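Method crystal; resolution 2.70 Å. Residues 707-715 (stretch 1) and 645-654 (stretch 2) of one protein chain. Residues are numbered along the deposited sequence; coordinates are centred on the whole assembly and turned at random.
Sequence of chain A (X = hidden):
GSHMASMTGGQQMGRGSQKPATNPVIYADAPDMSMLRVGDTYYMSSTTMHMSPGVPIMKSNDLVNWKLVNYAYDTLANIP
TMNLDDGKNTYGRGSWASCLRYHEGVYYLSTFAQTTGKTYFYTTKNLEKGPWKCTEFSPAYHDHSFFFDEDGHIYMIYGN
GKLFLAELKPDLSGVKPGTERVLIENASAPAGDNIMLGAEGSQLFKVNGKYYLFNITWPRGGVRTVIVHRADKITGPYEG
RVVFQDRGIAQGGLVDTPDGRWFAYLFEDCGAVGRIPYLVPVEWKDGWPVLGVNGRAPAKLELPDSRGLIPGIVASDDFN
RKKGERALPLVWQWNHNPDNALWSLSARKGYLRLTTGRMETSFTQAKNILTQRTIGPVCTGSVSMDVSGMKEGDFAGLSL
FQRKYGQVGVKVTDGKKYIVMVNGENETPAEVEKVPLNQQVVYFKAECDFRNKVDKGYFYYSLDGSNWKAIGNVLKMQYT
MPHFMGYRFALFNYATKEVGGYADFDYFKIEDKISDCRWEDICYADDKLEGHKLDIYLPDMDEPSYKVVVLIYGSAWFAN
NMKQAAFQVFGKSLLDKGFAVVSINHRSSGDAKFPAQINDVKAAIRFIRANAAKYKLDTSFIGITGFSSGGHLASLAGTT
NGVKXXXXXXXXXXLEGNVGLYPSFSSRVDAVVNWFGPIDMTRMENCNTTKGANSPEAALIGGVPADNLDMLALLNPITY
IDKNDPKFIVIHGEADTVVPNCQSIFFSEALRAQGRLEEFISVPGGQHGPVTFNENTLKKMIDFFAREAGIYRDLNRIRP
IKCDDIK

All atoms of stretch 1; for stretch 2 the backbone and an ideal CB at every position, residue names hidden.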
# COMPACT_ATOMS: atom_id res chain seq x y z
N ASP A 707 -16.24 -40.26 -20.82
CA ASP A 707 -15.84 -40.38 -22.22
C ASP A 707 -14.44 -39.78 -22.44
O ASP A 707 -13.91 -39.87 -23.55
CB ASP A 707 -16.87 -39.71 -23.14
CG ASP A 707 -18.31 -40.08 -22.83
OD1 ASP A 707 -18.60 -41.29 -22.77
OD2 ASP A 707 -19.12 -39.16 -22.63
N ASN A 708 -13.87 -39.17 -21.39
CA ASN A 708 -12.51 -38.59 -21.42
C ASN A 708 -11.67 -39.30 -20.34
O ASN A 708 -11.12 -38.67 -19.44
CB ASN A 708 -12.54 -37.07 -21.24
CG ASN A 708 -13.08 -36.33 -22.45
OD1 ASN A 708 -13.62 -36.93 -23.37
ND2 ASN A 708 -12.94 -35.02 -22.46
N LEU A 709 -11.57 -40.62 -20.48
CA LEU A 709 -10.93 -41.48 -19.49
C LEU A 709 -9.40 -41.37 -19.62
O LEU A 709 -8.68 -41.47 -18.62
CB LEU A 709 -11.42 -42.92 -19.70
CG LEU A 709 -11.82 -43.67 -18.43
CD1 LEU A 709 -12.58 -44.94 -18.77
CD2 LEU A 709 -10.60 -43.99 -17.58
N ASP A 710 -8.92 -41.15 -20.85
CA ASP A 710 -7.51 -40.88 -21.15
C ASP A 710 -7.03 -39.63 -20.41
O ASP A 710 -6.03 -39.67 -19.68
CB ASP A 710 -7.30 -40.68 -22.66
CG ASP A 710 -7.47 -41.92 -23.50
OD1 ASP A 710 -7.64 -43.01 -22.92
OD2 ASP A 710 -7.42 -41.79 -24.74
N MET A 711 -7.73 -38.50 -20.63
CA MET A 711 -7.34 -37.20 -20.08
C MET A 711 -7.29 -37.27 -18.54
O MET A 711 -6.40 -36.70 -17.92
CB MET A 711 -8.29 -36.09 -20.54
CG MET A 711 -7.90 -34.69 -20.10
SD MET A 711 -6.26 -34.12 -20.65
CE MET A 711 -6.56 -33.84 -22.40
N LEU A 712 -8.24 -37.99 -17.94
CA LEU A 712 -8.29 -38.14 -16.48
C LEU A 712 -7.01 -38.81 -15.95
O LEU A 712 -6.57 -38.51 -14.84
CB LEU A 712 -9.53 -38.95 -16.08
CG LEU A 712 -10.88 -38.25 -16.25
CD1 LEU A 712 -11.96 -39.02 -15.50
CD2 LEU A 712 -10.83 -36.80 -15.80
N ALA A 713 -6.44 -39.72 -16.74
CA ALA A 713 -5.19 -40.39 -16.39
C ALA A 713 -4.00 -39.44 -16.58
O ALA A 713 -3.04 -39.47 -15.82
CB ALA A 713 -5.02 -41.64 -17.22
N LEU A 714 -4.08 -38.58 -17.60
CA LEU A 714 -3.01 -37.64 -17.92
C LEU A 714 -2.84 -36.62 -16.78
O LEU A 714 -1.72 -36.15 -16.57
CB LEU A 714 -3.30 -36.95 -19.25
CG LEU A 714 -2.93 -37.74 -20.50
CD1 LEU A 714 -3.42 -37.04 -21.75
CD2 LEU A 714 -1.43 -37.98 -20.58
N LEU A 715 -3.92 -36.29 -16.07
CA LEU A 715 -3.84 -35.31 -14.97
C LEU A 715 -3.67 -36.02 -13.62
O LEU A 715 -3.51 -35.37 -12.60
CB LEU A 715 -5.05 -34.36 -15.00
CG LEU A 715 -6.42 -34.93 -14.63
CD1 LEU A 715 -6.64 -34.96 -13.12
CD2 LEU A 715 -7.51 -34.10 -15.28
N UNK A 645 6.17 -33.46 -22.06
CA UNK A 645 4.83 -33.87 -22.49
C UNK A 645 4.57 -35.34 -22.13
O UNK A 645 5.43 -36.01 -21.58
CB UNK A 645 4.67 -33.66 -24.00
N UNK A 646 3.35 -35.80 -22.44
CA UNK A 646 2.96 -37.20 -22.28
C UNK A 646 1.69 -37.48 -23.10
O UNK A 646 0.90 -36.57 -23.37
CB UNK A 646 2.73 -37.53 -20.80
N UNK A 647 1.51 -38.75 -23.48
CA UNK A 647 0.44 -39.20 -24.36
C UNK A 647 -0.13 -40.51 -23.82
O UNK A 647 0.58 -41.49 -23.79
CB UNK A 647 0.94 -39.37 -25.79
N UNK A 648 -1.40 -40.50 -23.40
CA UNK A 648 -2.17 -41.72 -23.15
C UNK A 648 -3.29 -41.80 -24.19
O UNK A 648 -3.96 -40.81 -24.46
CB UNK A 648 -2.74 -41.74 -21.73
N UNK A 649 -3.48 -42.99 -24.75
CA UNK A 649 -4.45 -43.22 -25.81
C UNK A 649 -4.26 -42.22 -26.94
O UNK A 649 -3.18 -42.13 -27.50
CB UNK A 649 -5.88 -43.14 -25.26
N UNK A 650 -5.31 -41.47 -27.24
CA UNK A 650 -5.35 -40.56 -28.38
C UNK A 650 -4.88 -39.15 -27.99
O UNK A 650 -4.57 -38.34 -28.86
CB UNK A 650 -6.77 -40.50 -28.95
N UNK A 651 -4.80 -38.88 -26.68
CA UNK A 651 -4.70 -37.53 -26.16
C UNK A 651 -3.28 -37.25 -25.64
O UNK A 651 -2.80 -37.92 -24.75
CB UNK A 651 -5.73 -37.32 -25.05
N UNK A 652 -2.64 -36.23 -26.22
CA UNK A 652 -1.36 -35.66 -25.75
C UNK A 652 -1.64 -34.40 -24.93
O UNK A 652 -2.67 -33.75 -25.13
CB UNK A 652 -0.44 -35.34 -26.93
N UNK A 653 -0.72 -34.05 -24.02
CA UNK A 653 -0.89 -32.92 -23.11
C UNK A 653 0.48 -32.34 -22.75
O UNK A 653 1.28 -32.99 -22.08
CB UNK A 653 -1.64 -33.35 -21.85
N UNK A 654 0.75 -31.11 -23.21
CA UNK A 654 1.95 -30.35 -22.86
C UNK A 654 1.92 -30.04 -21.36
O UNK A 654 1.06 -29.30 -20.89
CB UNK A 654 2.04 -29.06 -23.68

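Stretch 1 contains a short helix, 709-714. D710, A713 and L714 point toward a hairpin formed by stretch 2, while M711 points sideways and the end of its side chain comes nearer. The two strands of the hairpin are joined by a type II' turn from 648 to 651.

Position 645 has nothing of stretch 1 within 5.5 Å of its ideal CB. Stretch 1 sets no requirement, and many side chains would fit. The residue is S645, which makes no contact with the helix.

At position 646 CA-to-CB points toward the helix, and the ideal CB is 4.2 Å from L714 CD2. An apolar or aromatic side chain would suit. The residue is Y646. Its ring meets the leucine with its edge: Y646 CD1 lies 3.9 Å from L714 CD2, which is near the ring plane.

Position 647 points away from stretch 1. A polar or beta-branched residue would suit an extended strand here. It is T647.

Position 648 points toward the helix. Its ideal CB is 4.1 Å from L714 CD2 and 5.1 Å from A713 CB, so the surface on offer is mainly apolar. The small A713 leaves space for a medium-sized aliphatic side chain such as valine, leucine or isoleucine. The residue is I648. Its CD1 packs 3.7 Å from A713 CB, and its CG1 lies 4.0 Å from L714 CD2.

Position 649 has phi 52° and psi -122°, and the positive phi already favours glycine. An ideal CB would sit 2.1 Å from D710 OD2, which is a clash. Both observations point to the same answer, G649. Its CA lies 3.5 Å from D710 OD2.

At position 650 CA-to-CB points sideways, and the ideal CB is 4.5 Å from D710 OD2. The backbone matters more here, because its amide faces that carboxylate. Small or polar side chains would suit. The residue is A650. Its N donates a hydrogen bond to D710 OD2 at 3.3 Å with an angle of 160°, which ties the turn to the helix.

Position 651 points toward the helix. Its ideal CB is 4.0 Å from L714 CD1, 4.4 Å from D710 CB and 4.4 Å from M711 CE. A long side chain with an aliphatic stem would suit, whether methionine, lysine or arginine. The residue is K651. Its CG is 4.3 Å from D710 CB, and its CD is 4.0 Å from M711 CE. The backbone also packs closely, with K651 O 3.2 Å from L714 CD1.

Position 652 points away, so a polar or beta-branched residue would do. It is T652. Its OG1 hydrogen-bonds to T647 OG1 at 2.9 Å, linking the two strands on the face turned from the helix.

Position 653 points toward the helix, with its ideal CB 4.1 Å from L714 CD1 and 4.8 Å from M711 SD. A compact apolar side chain would suit. The residue is V653, whose CG1 reaches L714 CD2 at 3.6 Å.

Position 654 is out of reach of stretch 1, which leaves the choice open. It is D654, whose OD1 is hydrogen-bonded elsewhere in the structure.

Stretch 2 645-654: SYTIGAKTVD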
# COMPACT_ATOMS: atom_id res chain seq x y z
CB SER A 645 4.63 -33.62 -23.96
OG SER A 645 5.15 -34.69 -24.73
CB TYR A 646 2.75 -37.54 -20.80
CG TYR A 646 2.99 -38.99 -20.47
CD1 TYR A 646 1.93 -39.84 -20.16
CD2 TYR A 646 4.26 -39.53 -20.47
CE1 TYR A 646 2.14 -41.17 -19.86
CE2 TYR A 646 4.49 -40.86 -20.17
CZ TYR A 646 3.42 -41.69 -19.86
OH TYR A 646 3.63 -43.01 -19.56
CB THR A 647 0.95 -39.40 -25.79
OG1 THR A 647 1.46 -38.14 -26.23
CG2 THR A 647 -0.10 -39.90 -26.75
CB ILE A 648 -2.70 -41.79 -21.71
CG1 ILE A 648 -1.57 -41.99 -20.70
CG2 ILE A 648 -3.77 -42.87 -21.57
CD1 ILE A 648 -2.01 -42.09 -19.25
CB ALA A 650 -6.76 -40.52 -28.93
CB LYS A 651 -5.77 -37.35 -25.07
CG LYS A 651 -7.21 -37.47 -25.58
CD LYS A 651 -8.15 -36.39 -25.06
CE LYS A 651 -9.26 -36.05 -26.03
NZ LYS A 651 -10.28 -35.18 -25.40
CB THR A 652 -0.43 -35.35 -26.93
OG1 THR A 652 -0.38 -36.51 -27.77
CG2 THR A 652 0.96 -34.96 -26.51
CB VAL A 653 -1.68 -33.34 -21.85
CG1 VAL A 653 -0.97 -34.44 -21.07
CG2 VAL A 653 -1.99 -32.17 -20.95
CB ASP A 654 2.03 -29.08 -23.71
CG ASP A 654 3.31 -28.27 -23.57
OD1 ASP A 654 4.00 -28.41 -22.53
OD2 ASP A 654 3.61 -27.49 -24.50
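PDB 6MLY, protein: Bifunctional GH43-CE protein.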